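PDB 2C9K: pesticidal crystal protein Cry4Aa, which kills mosquito larvae by binding to midgut epithelial cells and promoting their colloid-osmotic lysis, as a pore-forming delta-endotoxin. Local coordinates for residues I474-N480 against F506-C510. Residues are numbered along the deposited sequence.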
loop_
_atom_site.group_PDB
_atom_site.type_symbol
_atom_site.label_atom_id
_atom_site.label_comp_id
_atom_site.label_asym_id
_atom_site.label_seq_id
_atom_site.Cartn_x
_atom_site.Cartn_y
_atom_site.Cartn_z
ATOM N N ILE A 474 6.085 6.496 11.452
ATOM C CA ILE A 474 6.652 7.174 10.287
ATOM C C ILE A 474 7.635 6.279 9.544
ATOM O O ILE A 474 8.768 6.070 10.001
ATOM C CB ILE A 474 7.410 8.464 10.672
ATOM C CG1 ILE A 474 6.455 9.477 11.310
ATOM C CG2 ILE A 474 8.037 9.077 9.424
ATOM C CD1 ILE A 474 7.104 10.806 11.642
ATOM N N PRO A 475 7.216 5.736 8.385
ATOM C CA PRO A 475 8.060 4.860 7.565
ATOM C C PRO A 475 9.411 5.524 7.308
ATOM O O PRO A 475 9.474 6.727 7.077
ATOM C CB PRO A 475 7.249 4.706 6.285
ATOM C CG PRO A 475 5.856 4.794 6.768
ATOM C CD PRO A 475 5.898 5.927 7.752
ATOM N N ALA A 476 10.485 4.742 7.344
ATOM C CA ALA A 476 11.824 5.285 7.114
ATOM C C ALA A 476 11.998 5.859 5.702
ATOM O O ALA A 476 12.855 6.708 5.470
ATOM C CB ALA A 476 12.868 4.215 7.374
ATOM N N VAL A 477 11.188 5.407 4.757
ATOM C CA VAL A 477 11.299 5.922 3.406
ATOM C C VAL A 477 10.691 7.313 3.271
ATOM O O VAL A 477 10.781 7.919 2.198
ATOM C CB VAL A 477 10.637 4.977 2.365
ATOM C CG1 VAL A 477 11.462 3.701 2.222
ATOM C CG2 VAL A 477 9.212 4.651 2.783
ATOM N N LYS A 478 10.077 7.824 4.340
ATOM C CA LYS A 478 9.487 9.165 4.305
ATOM C C LYS A 478 10.570 10.202 4.581
ATOM O O LYS A 478 10.284 11.377 4.792
ATOM C CB LYS A 478 8.371 9.315 5.346
ATOM C CG LYS A 478 7.100 8.529 5.061
ATOM C CD LYS A 478 6.405 9.006 3.797
ATOM C CE LYS A 478 5.997 10.472 3.889
ATOM N NZ LYS A 478 5.115 10.740 5.055
ATOM N N ALA A 479 11.817 9.747 4.581
ATOM C CA ALA A 479 12.964 10.614 4.821
ATOM C C ALA A 479 13.287 11.376 3.543
ATOM O O ALA A 479 12.783 11.028 2.472
ATOM C CB ALA A 479 14.160 9.781 5.241
ATOM N N ASN A 480 14.126 12.408 3.654
ATOM C CA ASN A 480 14.498 13.203 2.491
ATOM C C ASN A 480 16.003 13.255 2.209
ATOM O O ASN A 480 16.449 13.983 1.317
ATOM C CB ASN A 480 13.947 14.625 2.626
ATOM C CG ASN A 480 14.291 15.268 3.964
ATOM O OD1 ASN A 480 15.335 14.980 4.555
ATOM N ND2 ASN A 480 13.419 16.162 4.436
ATOM N N PHE A 506 21.089 8.860 7.347
ATOM C CA PHE A 506 19.879 9.202 6.601
ATOM C C PHE A 506 19.066 10.106 7.506
ATOM O O PHE A 506 19.079 9.925 8.718
ATOM C CB PHE A 506 19.091 7.943 6.170
ATOM C CG PHE A 506 18.296 7.275 7.269
ATOM C CD1 PHE A 506 17.043 7.755 7.638
ATOM C CD2 PHE A 506 18.778 6.125 7.894
ATOM C CE1 PHE A 506 16.280 7.092 8.609
ATOM C CE2 PHE A 506 18.028 5.455 8.866
ATOM C CZ PHE A 506 16.779 5.938 9.222
ATOM N N LYS A 507 18.396 11.100 6.925
ATOM C CA LYS A 507 17.596 12.033 7.717
ATOM C C LYS A 507 16.159 12.224 7.262
ATOM O O LYS A 507 15.880 12.466 6.090
ATOM C CB LYS A 507 18.276 13.397 7.769
ATOM C CG LYS A 507 17.485 14.462 8.521
ATOM C CD LYS A 507 16.759 15.400 7.574
ATOM C CE LYS A 507 17.737 16.218 6.777
ATOM N NZ LYS A 507 17.078 16.816 5.594
ATOM N N ILE A 508 15.238 12.106 8.203
ATOM C CA ILE A 508 13.839 12.304 7.902
ATOM C C ILE A 508 13.452 13.560 8.688
ATOM O O ILE A 508 13.905 13.753 9.825
ATOM C CB ILE A 508 13.004 11.055 8.319
ATOM C CG1 ILE A 508 11.700 11.466 8.986
ATOM C CG2 ILE A 508 13.801 10.178 9.241
ATOM C CD1 ILE A 508 10.673 11.961 8.034
ATOM N N THR A 509 12.656 14.429 8.064
ATOM C CA THR A 509 12.210 15.668 8.695
ATOM C C THR A 509 10.746 15.567 9.126
ATOM O O THR A 509 9.891 15.167 8.343
ATOM C CB THR A 509 12.358 16.847 7.729
ATOM O OG1 THR A 509 13.683 16.847 7.191
ATOM C CG2 THR A 509 12.119 18.163 8.451
ATOM N N CYS A 510 10.461 15.937 10.368
ATOM C CA CYS A 510 9.093 15.864 10.885
ATOM C C CYS A 510 8.585 17.200 11.390
ATOM O O CYS A 510 9.361 18.050 11.822
ATOM C CB CYS A 510 9.007 14.854 12.027
ATOM S SG CYS A 510 9.675 13.246 11.616
HETATM O O HOH W 1 11.811 13.305 5.565
#
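Ile508 lays its side chain against Ala479 and Ile474. Ile508 CB is 3.5 Å from Ala479 CB, and Ile508 CD1 is 4.1 Å from Ile474 CG2. Ile508 CD1 also lies 3.3 Å from Lys478 O. Further along strand 505-511, Cys510 SG touches Ile474 CD1 at 3.5 Å. At the other end the Phe506 ring meets Ala479, with Phe506 CD1 4.3 Å from Ala479 CB. That ring also stacks on Phe589.

The polar part centres on Asn480. Asn480 N donates to Lys507 O (3.0 Å), a main-chain bond just before strand 481-482 pairs with strand 505-511. The Asn480 side chain bridges two residues of that strand. Asn480 OD1 accepts from Lys507 NZ at 2.7 Å, and Asn480 ND2 donates to Thr509 OG1 at 2.9 Å. One water joins the backbones nearby: it donates to Lys478 O (2.6 Å) and accepts from Thr509 N (2.9 Å).

Both segments belong to the third, C-terminal domain of this toxin fragment of a longer protoxin, a beta-sandwich of galactose-binding-like type. Strand 471-475 pairs with strand 600-609 in one sheet. Strand 505-511 pairs with 584-591 in another, and with the short strand 481-482. Residues 476-478 form a 3-10 turn closed by Lys478 N to Pro475 O at 3.0 Å. This turn leads the chain from the first sheet to the edge of the second, and Ile474, Ala479 and Ile508 pack between them.

The Lys478 amine is held elsewhere: it hydrogen-bonds Asp461 O and forms a salt bridge with Glu258.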